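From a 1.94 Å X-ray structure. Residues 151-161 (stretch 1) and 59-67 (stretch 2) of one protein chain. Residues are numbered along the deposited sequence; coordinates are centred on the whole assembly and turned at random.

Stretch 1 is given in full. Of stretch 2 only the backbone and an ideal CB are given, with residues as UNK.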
# COMPACT_ATOMS: atom_id res chain seq x y z
N ASN C 151 -13.69 25.78 -5.51
CA ASN C 151 -13.59 26.19 -4.12
C ASN C 151 -13.87 25.12 -3.07
O ASN C 151 -14.61 25.35 -2.14
CB ASN C 151 -14.32 27.54 -3.88
CG ASN C 151 -13.80 28.24 -2.66
OD1 ASN C 151 -12.75 27.85 -2.15
ND2 ASN C 151 -14.49 29.31 -2.21
N LEU C 152 -13.24 23.93 -3.19
CA LEU C 152 -13.34 22.95 -2.17
C LEU C 152 -12.83 23.48 -0.84
O LEU C 152 -13.38 23.18 0.19
CB LEU C 152 -12.52 21.70 -2.59
CG LEU C 152 -12.97 21.01 -3.87
CD1 LEU C 152 -12.08 19.80 -4.16
CD2 LEU C 152 -14.46 20.64 -3.71
N MET C 153 -11.74 24.24 -0.83
CA MET C 153 -11.17 24.65 0.40
C MET C 153 -12.19 25.35 1.29
O MET C 153 -12.38 24.99 2.45
CB MET C 153 -9.98 25.56 0.12
CG MET C 153 -9.36 26.02 1.39
SD MET C 153 -8.26 24.79 1.99
CE MET C 153 -6.93 24.88 0.76
N ASP C 154 -12.90 26.32 0.76
CA ASP C 154 -13.82 27.06 1.62
C ASP C 154 -15.00 26.20 1.95
O ASP C 154 -15.49 26.20 3.06
CB ASP C 154 -14.31 28.33 0.97
CG ASP C 154 -13.20 29.31 0.69
OD1 ASP C 154 -12.05 28.93 0.89
OD2 ASP C 154 -13.46 30.48 0.26
N ALA C 155 -15.48 25.47 0.97
CA ALA C 155 -16.66 24.63 1.21
C ALA C 155 -16.31 23.62 2.30
O ALA C 155 -17.12 23.40 3.18
CB ALA C 155 -17.06 23.93 -0.07
N ILE C 156 -15.09 23.04 2.26
CA ILE C 156 -14.70 22.05 3.24
C ILE C 156 -14.49 22.71 4.60
O ILE C 156 -14.91 22.17 5.60
CB ILE C 156 -13.40 21.26 2.83
CG1 ILE C 156 -13.65 20.36 1.62
CG2 ILE C 156 -12.92 20.47 4.04
CD1 ILE C 156 -12.42 20.01 0.93
N GLY C 157 -13.91 23.91 4.67
CA GLY C 157 -13.72 24.52 5.98
C GLY C 157 -15.04 24.96 6.62
O GLY C 157 -15.21 24.88 7.83
N ILE C 158 -15.94 25.46 5.80
CA ILE C 158 -17.27 25.90 6.27
C ILE C 158 -17.98 24.68 6.81
O ILE C 158 -18.41 24.66 7.95
CB ILE C 158 -18.08 26.50 5.16
CG1 ILE C 158 -17.54 27.87 4.83
CG2 ILE C 158 -19.54 26.69 5.55
CD1 ILE C 158 -17.99 28.34 3.46
N ALA C 159 -18.03 23.64 6.00
CA ALA C 159 -18.64 22.37 6.45
C ALA C 159 -17.99 21.84 7.72
O ALA C 159 -18.68 21.31 8.56
CB ALA C 159 -18.58 21.34 5.37
N ALA C 160 -16.66 21.98 7.84
CA ALA C 160 -15.92 21.33 8.95
C ALA C 160 -16.29 22.05 10.22
O ALA C 160 -16.71 21.43 11.20
CB ALA C 160 -14.40 21.35 8.73
N ILE C 161 -16.24 23.38 10.20
CA ILE C 161 -16.53 24.07 11.42
C ILE C 161 -18.03 24.00 11.72
O ILE C 161 -18.44 23.98 12.90
CB ILE C 161 -15.98 25.54 11.43
CG1 ILE C 161 -16.05 26.10 12.86
CG2 ILE C 161 -16.70 26.38 10.45
CD1 ILE C 161 -14.95 25.40 13.76
N UNK C 59 -22.70 24.88 -6.79
CA UNK C 59 -22.89 23.49 -7.08
C UNK C 59 -21.82 22.65 -6.42
O UNK C 59 -21.90 21.45 -6.49
CB UNK C 59 -22.90 23.26 -8.59
N UNK C 60 -20.80 23.27 -5.85
CA UNK C 60 -19.84 22.52 -5.06
C UNK C 60 -20.56 22.03 -3.81
O UNK C 60 -21.20 22.79 -3.10
CB UNK C 60 -18.62 23.37 -4.71
N UNK C 61 -20.47 20.73 -3.52
CA UNK C 61 -21.14 20.22 -2.31
C UNK C 61 -20.17 19.42 -1.55
O UNK C 61 -19.52 18.55 -2.12
CB UNK C 61 -22.38 19.38 -2.63
N UNK C 62 -20.08 19.66 -0.25
CA UNK C 62 -19.24 18.80 0.52
C UNK C 62 -19.96 18.42 1.81
O UNK C 62 -20.69 19.22 2.38
CB UNK C 62 -17.90 19.47 0.81
N UNK C 63 -19.83 17.16 2.22
CA UNK C 63 -20.41 16.71 3.46
C UNK C 63 -19.31 16.49 4.40
O UNK C 63 -18.31 15.77 4.05
CB UNK C 63 -21.26 15.45 3.29
N UNK C 64 -19.48 16.94 5.62
CA UNK C 64 -18.51 16.60 6.65
C UNK C 64 -19.23 15.93 7.76
O UNK C 64 -20.35 16.34 8.17
CB UNK C 64 -17.75 17.83 7.16
N UNK C 65 -18.63 14.85 8.22
CA UNK C 65 -19.18 14.12 9.37
C UNK C 65 -18.17 14.21 10.48
O UNK C 65 -16.96 14.21 10.22
CB UNK C 65 -19.50 12.66 9.03
N UNK C 66 -18.65 14.36 11.73
CA UNK C 66 -17.79 14.34 12.90
C UNK C 66 -18.10 13.10 13.63
O UNK C 66 -19.25 12.81 13.89
CB UNK C 66 -17.97 15.57 13.79
N UNK C 67 -17.09 12.28 13.87
CA UNK C 67 -17.28 11.13 14.73
C UNK C 67 -16.24 11.22 15.78
O UNK C 67 -15.09 11.49 15.46
CB UNK C 67 -17.20 9.80 13.97

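Stretch 2 runs as a strand from position 60 to position 67 alongside helix 152-161, at 33° between their N-to-C directions and 7.6 Å between axes at closest approach. Its alternation sets the analysis: the CA-to-CB bonds of 60, 62, 64 and 66 point toward the helix.

Position 59 precedes the strand, and its ideal CB has nothing of stretch 1 within 5.5 Å. Stretch 1 leaves the choice open; the residue is Ser 59.

At position 60 the ideal CB lies 4.9 Å from Ala 155 CB and 5.1 Å from Leu 152 CD2. The visible surface is largely apolar, and the gap suits a small or medium side chain with a methyl to offer: threonine, valine or perhaps isoleucine. The residue is Thr 60, chi1 m, whose CG2 comes 3.7 Å from Ala 155 CB and 4.0 Å from Leu 152 CD2. Its OG1 hydrogen-bonds to a residue just outside the stretches.

Position 61 points away, so stretch 1 imposes little; Gln 61 is found, its NE2 bonded elsewhere in the structure.

At position 62 the ideal CB is 4.4 Å from Ile 156 CG1, 4.6 Å from Ala 155 CB and 5.0 Å from Ala 159 CB. Three apolar groups with no side-chain donor or acceptor among them favour a compact aliphatic residue, and phi/psi of -136/140 accommodates beta-branching. Val 62 fits: CG1 packs 3.5 Å from Ala 155 CB, while CG2 lies 3.6 Å from Ala 159 CB and 4.2 Å from Ile 156 CG1.

Position 63 points away and is unconstrained by the helix; it holds Leu 63.

Position 64 is tighter. Its ideal CB sits 3.9 Å from Ala 159 O and 4.3 Å from Ala 160 CA, and the backbone CA of 64 is only 5.8 Å from Ala 159 CA. Ala 159 directs its CB toward the strand here, while Ala 160 turns its CB away and offers its backbone, so a compact residue such as alanine or valine would be plausible. Val 64, chi1 t, places CG2 3.4 Å from Ala 159 CB and CG1 3.9 Å from Ala 160 CA.

Position 65 faces away from the helix, which does not select its size; Gly 65 is found.

Position 66 points toward the helix, but its ideal CB has no stretch 1 atom within 5.5 Å. A longer aliphatic chain could bridge the space. Ile 66 does so marginally, with CD1 4.4 Å from Ala 160 O.

Position 67 is out of reach; it holds Lys 67.

Stretch 2, residues 59-67: STQVLVGIK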
# COMPACT_ATOMS: atom_id res chain seq x y z
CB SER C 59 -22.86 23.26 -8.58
OG SER C 59 -24.08 23.67 -9.19
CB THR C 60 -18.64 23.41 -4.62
OG1 THR C 60 -17.75 23.58 -5.72
CG2 THR C 60 -17.89 22.76 -3.48
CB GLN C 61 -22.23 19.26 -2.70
CG GLN C 61 -23.14 19.88 -3.68
CD GLN C 61 -24.50 19.30 -3.57
OE1 GLN C 61 -24.95 19.01 -2.48
NE2 GLN C 61 -25.16 19.12 -4.69
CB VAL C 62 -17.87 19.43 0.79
CG1 VAL C 62 -17.49 20.46 -0.24
CG2 VAL C 62 -17.79 19.91 2.13
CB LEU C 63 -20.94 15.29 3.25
CG LEU C 63 -22.28 14.85 3.80
CD1 LEU C 63 -22.46 13.28 3.72
CD2 LEU C 63 -22.74 15.53 5.16
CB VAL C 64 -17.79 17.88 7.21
CG1 VAL C 64 -16.92 17.55 8.47
CG2 VAL C 64 -16.98 18.42 6.16
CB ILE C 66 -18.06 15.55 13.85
CG1 ILE C 66 -17.91 16.89 13.10
CG2 ILE C 66 -17.18 15.46 15.08
CD1 ILE C 66 -16.53 17.24 12.58
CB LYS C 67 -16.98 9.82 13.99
CG LYS C 67 -17.74 9.60 12.75
CD LYS C 67 -19.10 9.19 13.11
CE LYS C 67 -19.04 7.70 13.38
NZ LYS C 67 -20.38 7.34 13.81
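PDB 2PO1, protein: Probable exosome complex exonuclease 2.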